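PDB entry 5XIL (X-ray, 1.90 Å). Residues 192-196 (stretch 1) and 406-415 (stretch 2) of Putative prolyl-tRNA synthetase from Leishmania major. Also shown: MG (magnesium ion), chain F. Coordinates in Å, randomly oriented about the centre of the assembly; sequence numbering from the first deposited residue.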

# COMPACT_ATOMS: atom_id res chain seq x y z
N VAL A 192 16.71 2.79 -14.08
CA VAL A 192 17.68 1.68 -14.19
C VAL A 192 17.37 0.91 -15.46
O VAL A 192 16.26 0.46 -15.63
N PRO A 193 18.37 0.65 -16.32
CA PRO A 193 18.10 -0.11 -17.48
C PRO A 193 18.15 -1.61 -17.18
O PRO A 193 18.86 -2.03 -16.27
N VAL A 194 17.47 -2.37 -18.01
CA VAL A 194 17.36 -3.79 -17.78
C VAL A 194 17.55 -4.53 -19.09
O VAL A 194 17.29 -3.94 -20.18
N VAL A 195 17.87 -5.81 -18.98
CA VAL A 195 17.77 -6.77 -20.11
C VAL A 195 16.60 -7.73 -19.91
O VAL A 195 16.64 -8.55 -19.01
N ARG A 196 15.54 -7.60 -20.69
CA ARG A 196 14.42 -8.56 -20.64
C ARG A 196 14.88 -9.81 -21.33
O ARG A 196 15.37 -9.75 -22.46
N ALA A 406 23.09 5.60 -17.36
CA ALA A 406 23.10 4.19 -16.92
C ALA A 406 22.97 3.25 -18.09
O ALA A 406 23.73 2.28 -18.13
N LYS A 407 22.09 3.52 -19.04
CA LYS A 407 21.92 2.66 -20.22
C LYS A 407 23.24 2.54 -21.05
O LYS A 407 23.62 1.43 -21.52
N GLU A 408 23.90 3.67 -21.23
CA GLU A 408 25.21 3.76 -21.93
C GLU A 408 26.30 2.95 -21.23
O GLU A 408 27.07 2.22 -21.87
N THR A 409 26.41 3.10 -19.93
CA THR A 409 27.30 2.34 -19.17
C THR A 409 27.01 0.78 -19.36
O THR A 409 27.96 -0.03 -19.58
N MET A 410 25.73 0.41 -19.29
CA MET A 410 25.31 -0.94 -19.46
C MET A 410 25.71 -1.47 -20.78
O MET A 410 26.31 -2.58 -20.82
N GLU A 411 25.36 -0.76 -21.86
CA GLU A 411 25.65 -1.23 -23.18
C GLU A 411 27.13 -1.31 -23.45
O GLU A 411 27.56 -2.25 -24.14
N THR A 412 27.91 -0.39 -22.87
CA THR A 412 29.39 -0.33 -23.05
C THR A 412 30.02 -1.63 -22.42
O THR A 412 30.91 -2.26 -23.00
N HIS A 413 29.44 -2.07 -21.32
CA HIS A 413 29.95 -3.19 -20.56
C HIS A 413 29.33 -4.53 -20.98
O HIS A 413 29.46 -5.51 -20.26
N ARG A 414 28.58 -4.52 -22.07
CA ARG A 414 27.98 -5.72 -22.62
C ARG A 414 28.94 -6.01 -23.74
O ARG A 414 29.00 -5.25 -24.71
N VAL A 415 29.69 -7.10 -23.64
CA VAL A 415 30.70 -7.32 -24.67
C VAL A 415 30.44 -8.60 -25.45
O VAL A 415 30.31 -9.65 -24.86

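A small, almost wholly apolar contact, with no hydrogen bond across it, sets one side of the helix 406-412 and Arg414, two residues past its end, against the short segment 192-196, burying 251 Å² in all. Pro193 is its centre: its CA-to-CB bond points toward the helix, and its ring, C-gamma endo, lies where the two backbones come nearest, with the CA atoms of Pro193 and Lys407 5.5 Å apart. Pro193 CD meets Ala406 CB at 3.6 Å, Pro193 CG lies 3.8 Å from Lys407 N, and Pro193 CB touches Met410 CE at 3.7 Å. Ala406 and Met410, one helical turn apart, both point toward stretch 1, so the ring is flanked by a short methyl and a long thioether. Met410 is t at chi1 and chi2, extended out to SD, and chi3 p turns its CE to the proline and also to 4.2 Å from Val194 O, while its SD lies 4.3 Å from Val195 CG2. The CA-to-CB bonds of Val192 and Val194 point away. Val195, chi1 t, points sideways, yet its CG2 also comes within 3.5 Å of Arg414 NH1, approaching the guanidinium obliquely. Arg414 points toward stretch 1 with chi1 t, chi2 off-well at 135° and chi3 p.

Several polar groups find partners away from the contact: the Arg196 guanidinium is hydrogen-bonded elsewhere in the structure, and others pair within the helical stretch. Lys407, t through chi3 and p at chi4, runs beside the contact and forms a salt bridge from NZ to Glu411 OE2 at 3.4 Å. Thr412 OG1 donates to Glu408 O at 2.8 Å. Just past the helix, on a side chain out of reach of stretch 1, His413 ND1 donates to Thr409 O at 2.8 Å, leaving His413 NE2 free to bind the magnesium ion MG at 2.0 Å; four waters and one atom from elsewhere in the structure complete its six ligands.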

# COMPACT_ATOMS: atom_id res chain seq x y z
CB VAL A 192 17.52 0.71 -12.97
CG1 VAL A 192 18.34 -0.56 -13.21
CG2 VAL A 192 17.94 1.41 -11.68
CB PRO A 193 19.24 0.27 -18.41
CG PRO A 193 20.40 0.51 -17.50
CD PRO A 193 19.74 1.18 -16.29
CB VAL A 194 16.00 -4.19 -17.15
CG1 VAL A 194 15.78 -3.49 -15.86
CG2 VAL A 194 14.83 -3.97 -18.09
CB VAL A 195 19.11 -7.56 -20.32
CG1 VAL A 195 18.96 -8.59 -21.44
CG2 VAL A 195 20.19 -6.56 -20.72
CB ARG A 196 13.23 -7.99 -21.42
CG ARG A 196 12.64 -6.71 -20.85
CD ARG A 196 11.93 -5.95 -21.98
NE ARG A 196 11.18 -4.77 -21.55
CZ ARG A 196 11.69 -3.59 -21.30
NH1 ARG A 196 12.97 -3.40 -21.35
NH2 ARG A 196 10.85 -2.57 -21.04
CB ALA A 406 22.01 3.95 -15.89
CB LYS A 407 20.77 3.16 -21.06
CG LYS A 407 20.34 2.23 -22.16
CD LYS A 407 19.29 2.86 -23.06
CE LYS A 407 19.07 2.07 -24.36
NZ LYS A 407 18.39 0.79 -23.99
CB GLU A 408 25.69 5.24 -22.02
CG GLU A 408 27.09 5.37 -22.61
CD GLU A 408 27.65 6.81 -22.60
OE1 GLU A 408 28.36 7.18 -21.63
OE2 GLU A 408 27.38 7.55 -23.56
CB THR A 409 27.21 2.78 -17.72
OG1 THR A 409 27.66 4.15 -17.62
CG2 THR A 409 28.02 1.91 -16.87
CB MET A 410 23.81 -1.13 -19.18
CG MET A 410 23.28 -2.57 -19.39
SD MET A 410 21.47 -2.75 -19.29
CE MET A 410 20.96 -2.00 -20.83
CB GLU A 411 24.92 -0.38 -24.21
CG GLU A 411 23.41 -0.58 -24.16
CD GLU A 411 22.62 0.38 -25.00
OE1 GLU A 411 23.16 1.42 -25.43
OE2 GLU A 411 21.44 0.10 -25.20
CB THR A 412 29.91 0.97 -22.37
OG1 THR A 412 29.52 2.09 -23.19
CG2 THR A 412 31.41 0.95 -22.22
CB HIS A 413 29.76 -2.92 -19.11
CG HIS A 413 30.74 -1.95 -18.56
ND1 HIS A 413 30.54 -0.60 -18.73
CD2 HIS A 413 31.94 -2.09 -17.99
CE1 HIS A 413 31.51 0.06 -18.14
NE2 HIS A 413 32.40 -0.81 -17.73
CB ARG A 414 26.58 -5.44 -23.16
CG ARG A 414 25.79 -6.68 -23.54
CD ARG A 414 24.37 -6.61 -23.03
NE ARG A 414 23.48 -5.90 -23.95
CZ ARG A 414 22.63 -4.95 -23.59
NH1 ARG A 414 22.55 -4.59 -22.31
NH2 ARG A 414 21.87 -4.36 -24.49
CB VAL A 415 32.10 -7.35 -24.02
CG1 VAL A 415 33.17 -7.61 -25.05
CG2 VAL A 415 32.37 -6.03 -23.24
MG MG F . 33.69 -0.70 -16.16
O HOH W 1 32.55 -2.28 -15.09
O HOH W 2 35.01 -1.98 -17.36
O HOH W 3 34.70 0.75 -17.13
O HOH W 4 34.80 -0.72 -14.62